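Local coordinates for hdh assembly factor Kustc1130 (Kuenenia stuttgartiensis, PDB 6HIF), which probably serves as an assembly factor for hydrazine dehydrogenase (HDH), the multiheme enzyme of anammox bacteria, at residues Y[33-38]-Y[47-52]. Sequence-based numbering, arbitrary orientation.
Sequences LWVTAI and AEIKVG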
loop_
_atom_site.group_PDB
_atom_site.type_symbol
_atom_site.label_atom_id
_atom_site.label_comp_id
_atom_site.label_asym_id
_atom_site.label_seq_id
_atom_site.Cartn_x
_atom_site.Cartn_y
_atom_site.Cartn_z
ATOM N N LEU Y 33 18.186 43.563 -55.247
ATOM C CA LEU Y 33 18.301 43.743 -56.685
ATOM C C LEU Y 33 19.390 42.823 -57.228
ATOM O O LEU Y 33 20.544 42.908 -56.816
ATOM C CB LEU Y 33 18.622 45.210 -56.988
ATOM C CG LEU Y 33 18.841 45.552 -58.461
ATOM C CD1 LEU Y 33 17.522 45.589 -59.217
ATOM C CD2 LEU Y 33 19.556 46.887 -58.598
ATOM N N TRP Y 34 18.990 41.946 -58.154
ATOM C CA TRP Y 34 19.907 41.103 -58.902
ATOM C C TRP Y 34 20.169 41.763 -60.251
ATOM O O TRP Y 34 19.224 42.147 -60.940
ATOM C CB TRP Y 34 19.296 39.714 -59.112
ATOM C CG TRP Y 34 18.910 38.971 -57.868
ATOM C CD1 TRP Y 34 17.981 39.337 -56.936
ATOM C CD2 TRP Y 34 19.416 37.690 -57.451
ATOM N NE1 TRP Y 34 17.890 38.384 -55.956
ATOM C CE2 TRP Y 34 18.755 37.361 -56.247
ATOM C CE3 TRP Y 34 20.358 36.795 -57.973
ATOM C CZ2 TRP Y 34 19.018 36.175 -55.560
ATOM C CZ3 TRP Y 34 20.616 35.624 -57.294
ATOM C CH2 TRP Y 34 19.951 35.320 -56.104
ATOM N N VAL Y 35 21.449 41.894 -60.619
ATOM C CA VAL Y 35 21.804 42.425 -61.929
ATOM C C VAL Y 35 22.689 41.414 -62.657
ATOM O O VAL Y 35 23.766 41.064 -62.178
ATOM C CB VAL Y 35 22.460 43.819 -61.854
ATOM C CG1 VAL Y 35 22.765 44.374 -63.238
ATOM C CG2 VAL Y 35 21.612 44.809 -61.073
ATOM N N THR Y 36 22.209 40.952 -63.818
ATOM C CA THR Y 36 22.925 39.977 -64.624
ATOM C C THR Y 36 23.436 40.654 -65.893
ATOM O O THR Y 36 22.675 41.302 -66.615
ATOM C CB THR Y 36 22.047 38.758 -64.936
ATOM O OG1 THR Y 36 21.556 38.221 -63.707
ATOM C CG2 THR Y 36 22.781 37.679 -65.701
ATOM N N ALA Y 37 24.740 40.491 -66.143
ATOM C CA ALA Y 37 25.391 41.050 -67.316
ATOM C C ALA Y 37 25.577 39.955 -68.361
ATOM O O ALA Y 37 26.287 38.977 -68.128
ATOM C CB ALA Y 37 26.710 41.671 -66.922
ATOM N N ILE Y 38 24.926 40.139 -69.513
ATOM C CA ILE Y 38 24.927 39.142 -70.571
ATOM C C ILE Y 38 25.578 39.747 -71.811
ATOM O O ILE Y 38 25.458 40.945 -72.057
ATOM C CB ILE Y 38 23.494 38.656 -70.881
ATOM C CG1 ILE Y 38 22.586 38.631 -69.652
ATOM C CG2 ILE Y 38 23.518 37.300 -71.556
ATOM C CD1 ILE Y 38 21.126 38.450 -69.994
ATOM N N ALA Y 47 32.936 42.110 -65.388
ATOM C CA ALA Y 47 32.239 43.367 -65.607
ATOM C C ALA Y 47 31.947 44.024 -64.261
ATOM O O ALA Y 47 31.715 43.334 -63.269
ATOM C CB ALA Y 47 30.966 43.135 -66.385
ATOM N N GLU Y 48 31.965 45.361 -64.240
ATOM C CA GLU Y 48 31.678 46.094 -63.017
ATOM C C GLU Y 48 30.286 46.713 -63.101
ATOM O O GLU Y 48 29.959 47.410 -64.062
ATOM C CB GLU Y 48 32.793 47.090 -62.674
ATOM C CG GLU Y 48 33.157 48.025 -63.814
ATOM C CD GLU Y 48 34.148 49.119 -63.451
ATOM O OE1 GLU Y 48 35.233 49.159 -64.068
ATOM O OE2 GLU Y 48 33.829 49.933 -62.556
ATOM N N ILE Y 49 29.475 46.431 -62.075
ATOM C CA ILE Y 49 28.115 46.929 -61.983
ATOM C C ILE Y 49 28.055 47.982 -60.878
ATOM O O ILE Y 49 28.436 47.720 -59.737
ATOM C CB ILE Y 49 27.119 45.773 -61.743
ATOM C CG1 ILE Y 49 27.267 44.665 -62.792
ATOM C CG2 ILE Y 49 25.690 46.299 -61.673
ATOM C CD1 ILE Y 49 26.429 43.440 -62.524
ATOM N N LYS Y 50 27.579 49.175 -61.249
ATOM C CA LYS Y 50 27.360 50.268 -60.314
ATOM C C LYS Y 50 25.859 50.448 -60.099
ATOM O O LYS Y 50 25.115 50.705 -61.046
ATOM C CB LYS Y 50 27.965 51.565 -60.861
ATOM C CG LYS Y 50 29.338 51.948 -60.326
ATOM C CD LYS Y 50 29.838 53.259 -60.897
ATOM C CE LYS Y 50 30.717 54.029 -59.935
ATOM N NZ LYS Y 50 31.331 55.218 -60.574
ATOM N N VAL Y 51 25.424 50.292 -58.845
ATOM C CA VAL Y 51 24.066 50.632 -58.449
ATOM C C VAL Y 51 24.146 51.564 -57.242
ATOM O O VAL Y 51 24.605 51.160 -56.174
ATOM C CB VAL Y 51 23.212 49.385 -58.143
ATOM C CG1 VAL Y 51 21.784 49.771 -57.788
ATOM C CG2 VAL Y 51 23.218 48.386 -59.289
ATOM N N GLY Y 52 23.689 52.809 -57.430
ATOM C CA GLY Y 52 23.875 53.848 -56.431
ATOM C C GLY Y 52 25.355 54.041 -56.111
ATOM O O GLY Y 52 26.156 54.287 -57.010
#
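The carbonyl O of V35 has the CD1 methyl of I49 lying 3.6 Å from it, a van der Waals touch and not a polar bond; the backbone of V35 is hydrogen-bonded to C64 within its own sheet. I49 reaches this place with two branches. Its CG1 runs anti to the carbonyl carbon (chi1 -54°) and carries CD1 forward, while CG2 meets CG1 of V35 at 3.8 Å, so one valine methyl rests against two isoleucine methyls that both come from the same side. With an alanine in place of I49, both methyls are gone, and V35 would probably be left facing a gap between the sheets. Next along, CD2 of L33 comes in slantwise against the fork of V51, 3.7 Å from CG1 and 4.0 Å from CG2. V51 CG2 also approaches V35 CG2 more loosely, at 4.3 Å. All four side chains are buried, and I75 closes in on both L33 and V51. The alternation is clear: W34 stacks on F98 on the far face of strand 31-39, whereas E48 and K50 are exposed. The strand axes pass 9.0 Å apart, 35° from antiparallel, and the C56–C64 disulfide ties the same two sheets together nearby. Aliphatic side chains meeting between this chain's two sheets are consistent with the hydrophobic core of a beta sandwich.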